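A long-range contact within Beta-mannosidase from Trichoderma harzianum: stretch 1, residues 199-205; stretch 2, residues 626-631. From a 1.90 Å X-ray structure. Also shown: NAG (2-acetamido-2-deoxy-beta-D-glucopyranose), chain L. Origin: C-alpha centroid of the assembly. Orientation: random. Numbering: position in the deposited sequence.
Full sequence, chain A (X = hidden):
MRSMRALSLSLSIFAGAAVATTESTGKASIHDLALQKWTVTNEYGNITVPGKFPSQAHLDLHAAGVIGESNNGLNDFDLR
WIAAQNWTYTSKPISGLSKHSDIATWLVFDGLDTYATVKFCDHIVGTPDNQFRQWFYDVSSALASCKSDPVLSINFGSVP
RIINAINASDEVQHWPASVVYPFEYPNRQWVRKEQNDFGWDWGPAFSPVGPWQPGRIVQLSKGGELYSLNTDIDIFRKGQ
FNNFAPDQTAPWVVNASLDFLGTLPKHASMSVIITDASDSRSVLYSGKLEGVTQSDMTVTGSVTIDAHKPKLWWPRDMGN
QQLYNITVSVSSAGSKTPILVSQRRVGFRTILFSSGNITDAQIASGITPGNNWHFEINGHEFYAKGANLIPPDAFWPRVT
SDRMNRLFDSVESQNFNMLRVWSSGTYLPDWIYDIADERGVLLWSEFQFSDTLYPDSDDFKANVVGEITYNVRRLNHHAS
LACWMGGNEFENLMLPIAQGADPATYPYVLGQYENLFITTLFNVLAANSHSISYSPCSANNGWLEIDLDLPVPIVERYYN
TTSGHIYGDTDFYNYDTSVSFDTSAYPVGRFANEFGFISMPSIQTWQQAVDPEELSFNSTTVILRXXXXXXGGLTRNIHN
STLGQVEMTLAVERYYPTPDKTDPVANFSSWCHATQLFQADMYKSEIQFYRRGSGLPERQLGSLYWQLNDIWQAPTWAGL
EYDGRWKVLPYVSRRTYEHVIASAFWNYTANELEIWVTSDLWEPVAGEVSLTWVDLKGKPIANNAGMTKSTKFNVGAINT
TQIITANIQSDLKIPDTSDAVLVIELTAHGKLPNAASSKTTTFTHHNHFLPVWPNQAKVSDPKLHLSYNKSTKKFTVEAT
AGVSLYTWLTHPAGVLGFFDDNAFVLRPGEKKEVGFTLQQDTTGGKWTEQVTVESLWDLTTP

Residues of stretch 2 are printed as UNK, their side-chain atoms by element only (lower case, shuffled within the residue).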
# COMPACT_ATOMS: atom_id res chain seq x y z
N GLY A 199 14.58 14.89 -11.66
CA GLY A 199 13.65 14.13 -12.42
C GLY A 199 14.25 13.63 -13.71
O GLY A 199 15.11 14.27 -14.27
N TRP A 200 13.81 12.46 -14.17
CA TRP A 200 14.14 12.02 -15.55
C TRP A 200 12.91 11.26 -16.07
O TRP A 200 11.91 11.07 -15.33
CB TRP A 200 15.44 11.18 -15.60
CG TRP A 200 16.34 11.40 -16.87
CD1 TRP A 200 16.34 10.65 -17.99
CD2 TRP A 200 17.32 12.43 -17.09
NE1 TRP A 200 17.25 11.14 -18.92
CE2 TRP A 200 17.86 12.24 -18.38
CE3 TRP A 200 17.78 13.51 -16.33
CZ2 TRP A 200 18.83 13.07 -18.93
CZ3 TRP A 200 18.79 14.34 -16.86
CH2 TRP A 200 19.30 14.10 -18.16
N ASP A 201 12.98 10.84 -17.33
CA ASP A 201 11.87 10.15 -17.94
C ASP A 201 11.73 8.69 -17.50
O ASP A 201 10.84 8.02 -17.98
CB ASP A 201 11.88 10.27 -19.49
CG ASP A 201 13.12 9.74 -20.15
OD1 ASP A 201 14.04 9.18 -19.50
OD2 ASP A 201 13.19 9.87 -21.40
N TRP A 202 12.53 8.24 -16.52
CA TRP A 202 12.33 6.97 -15.86
C TRP A 202 12.40 7.08 -14.34
O TRP A 202 12.45 6.07 -13.71
CB TRP A 202 13.36 5.91 -16.29
CG TRP A 202 14.69 6.46 -16.61
CD1 TRP A 202 15.23 6.61 -17.88
CD2 TRP A 202 15.63 7.02 -15.71
NE1 TRP A 202 16.46 7.21 -17.79
CE2 TRP A 202 16.73 7.46 -16.47
CE3 TRP A 202 15.67 7.19 -14.31
CZ2 TRP A 202 17.82 8.07 -15.89
CZ3 TRP A 202 16.76 7.75 -13.75
CH2 TRP A 202 17.83 8.19 -14.50
N GLY A 203 12.44 8.26 -13.77
CA GLY A 203 12.67 8.40 -12.29
C GLY A 203 12.09 9.67 -11.73
O GLY A 203 11.70 10.59 -12.49
N PRO A 204 11.98 9.72 -10.38
CA PRO A 204 11.37 10.83 -9.64
C PRO A 204 12.36 11.97 -9.41
O PRO A 204 13.58 11.86 -9.76
CB PRO A 204 11.00 10.17 -8.28
CG PRO A 204 12.07 9.14 -8.09
CD PRO A 204 12.44 8.64 -9.48
N ALA A 205 11.87 13.05 -8.82
CA ALA A 205 12.66 14.24 -8.61
C ALA A 205 12.67 14.63 -7.16
O ALA A 205 11.99 15.62 -6.80
CB ALA A 205 12.09 15.39 -9.42
N UNK A 626 4.47 7.13 -14.79
CA UNK A 626 5.10 6.96 -16.11
C UNK A 626 5.66 8.32 -16.50
O UNK A 626 4.87 9.25 -16.78
c UNK A 626 4.76 6.14 -18.46
c UNK A 626 4.10 6.51 -17.14
n UNK A 626 4.06 5.36 -19.24
o UNK A 626 5.94 6.47 -18.72
N UNK A 627 6.99 8.44 -16.52
CA UNK A 627 7.59 9.70 -16.90
C UNK A 627 8.00 9.73 -18.34
O UNK A 627 8.72 10.63 -18.74
c UNK A 627 7.01 10.61 -14.09
c UNK A 627 8.43 11.05 -12.48
n UNK A 627 9.12 10.73 -13.56
c UNK A 627 8.26 10.45 -14.59
c UNK A 627 8.72 10.08 -15.97
n UNK A 627 7.15 10.97 -12.77
N UNK A 628 7.54 8.74 -19.09
CA UNK A 628 7.66 8.75 -20.56
C UNK A 628 6.27 9.11 -21.07
O UNK A 628 5.44 8.22 -21.19
n UNK A 628 9.12 8.19 -23.23
c UNK A 628 8.28 7.32 -22.57
c UNK A 628 8.08 7.37 -21.08
c UNK A 628 9.12 7.91 -24.53
c UNK A 628 7.80 6.48 -23.52
n UNK A 628 8.32 6.88 -24.73
N UNK A 629 5.97 10.38 -21.38
CA UNK A 629 6.90 11.48 -21.54
C UNK A 629 6.88 12.42 -20.34
O UNK A 629 5.85 12.56 -19.70
c UNK A 629 6.54 12.28 -22.79
c UNK A 629 6.20 9.76 -25.56
o UNK A 629 7.55 9.31 -27.45
c UNK A 629 8.17 11.06 -25.96
c UNK A 629 7.31 10.04 -26.33
c UNK A 629 7.91 11.78 -24.81
c UNK A 629 6.79 11.52 -24.03
c UNK A 629 5.95 10.49 -24.42
N UNK A 630 8.00 13.10 -20.08
CA UNK A 630 8.10 13.84 -18.84
C UNK A 630 7.27 15.16 -18.88
O UNK A 630 6.84 15.64 -19.94
c UNK A 630 10.14 14.03 -20.08
c UNK A 630 9.20 13.26 -20.93
c UNK A 630 9.60 14.09 -18.70
N UNK A 631 7.04 15.68 -17.70
CA UNK A 631 6.10 16.74 -17.46
C UNK A 631 6.55 18.08 -18.06
O UNK A 631 5.72 18.94 -18.34
c UNK A 631 5.84 16.86 -15.95
C1 NAG L . 4.82 17.93 -22.01
C2 NAG L . 4.73 17.95 -23.51
C3 NAG L . 5.11 19.33 -24.02
C4 NAG L . 4.21 20.36 -23.32
C5 NAG L . 4.28 20.19 -21.80
C6 NAG L . 3.38 21.15 -21.03
C7 NAG L . 5.32 16.13 -25.06
C8 NAG L . 6.35 15.10 -25.47
N2 NAG L . 5.61 16.91 -24.02
O3 NAG L . 4.96 19.34 -25.44
O4 NAG L . 4.57 21.69 -23.65
O5 NAG L . 3.89 18.87 -21.47
O6 NAG L . 2.06 20.97 -21.48
O7 NAG L . 4.27 16.19 -25.70
O HOH W 1 9.01 6.25 -16.60
O HOH W 2 10.79 10.22 -22.39

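Position 626 carries four side-chain atoms: two carbons in a row, the second bearing one oxygen and one nitrogen. That is a carboxamide on a single methylene, so the residue is Asn626. Its CA-to-CB bond points away from stretch 1, and it makes no contact there. Its OD1 accepts a hydrogen bond from the backbone N of position 628, at 2.8 Å, which ties the side chain to the backbone two residues on. ND2 is hydrogen-bonded elsewhere in the structure.

Position 627 has one carbon followed by a five-membered ring of three carbons and two nitrogens. This is an imidazole, and its CA-to-CB bond points toward stretch 1. One ring nitrogen lies 2.8 Å from Gly203 O and 3.3 Å from Trp200 O. The residue is His627, and that nitrogen is ND1. Both carbonyls lie at the ring edge, near its plane, where an N-H can reach them. The bond from ND1 to Gly203 O is the shorter; the one to Trp200 O is weak. CE1 also approaches Pro204 CA, at 4.1 Å.

Position 628 again shows one carbon and a five-membered ring with three carbons and two nitrogens. It is therefore a second histidine, His628. Its CA-to-CB bond points sideways, and no direct hydrogen bond crosses from it to stretch 1. Instead, its ND1 lies 2.8 Å from the O of water 2, and the same water donates to Asp201 OD2 with its O 2.6 Å away. NE2 is hydrogen-bonded elsewhere in the structure.

Position 629 has one carbon, then a six-carbon ring bearing one oxygen. That phenol identifies Tyr629. The peptide bond before it is cis. Its CA-to-CB bond points away from stretch 1, which it does not touch. The ring instead approaches the sugar, with CD2 3.7 Å from NAG C8.

Position 630 has three side-chain carbons that close a ring onto the backbone N. This is Pro630. It faces stretch 1, and its CG lies 4.2 Å from Asp201 CB, a loose nonpolar contact. On the sugar side, its backbone O is 3.7 Å from NAG C1.

Position 631 has a single side-chain carbon, so it is Ala631. That methyl is out of reach of stretch 1. Its backbone O lies 3.6 Å from NAG O5.

The contact joins two irregular segments far apart in sequence and buries 236 Å² in total. Its centre is the packing of Asp201 and His627, whose CA atoms are 4.4 Å apart. Residues 200 to 203 of stretch 1 form a tight turn: Trp200 N to Gly203 O and Gly203 N to Trp200 O are both hydrogen bonds of 3.3 Å. This pairing brings the two carbonyls together, and the imidazole of His627 donates to both. Beside it, Asp201 CA makes a CA-H...O contact of 3.3 Å with His627 O. Water 1 adds a bridge, donating to Asp201 O at 2.9 Å and accepting from His627 N at 3.0 Å.

Stretch 2 (626-631) NHHYPA
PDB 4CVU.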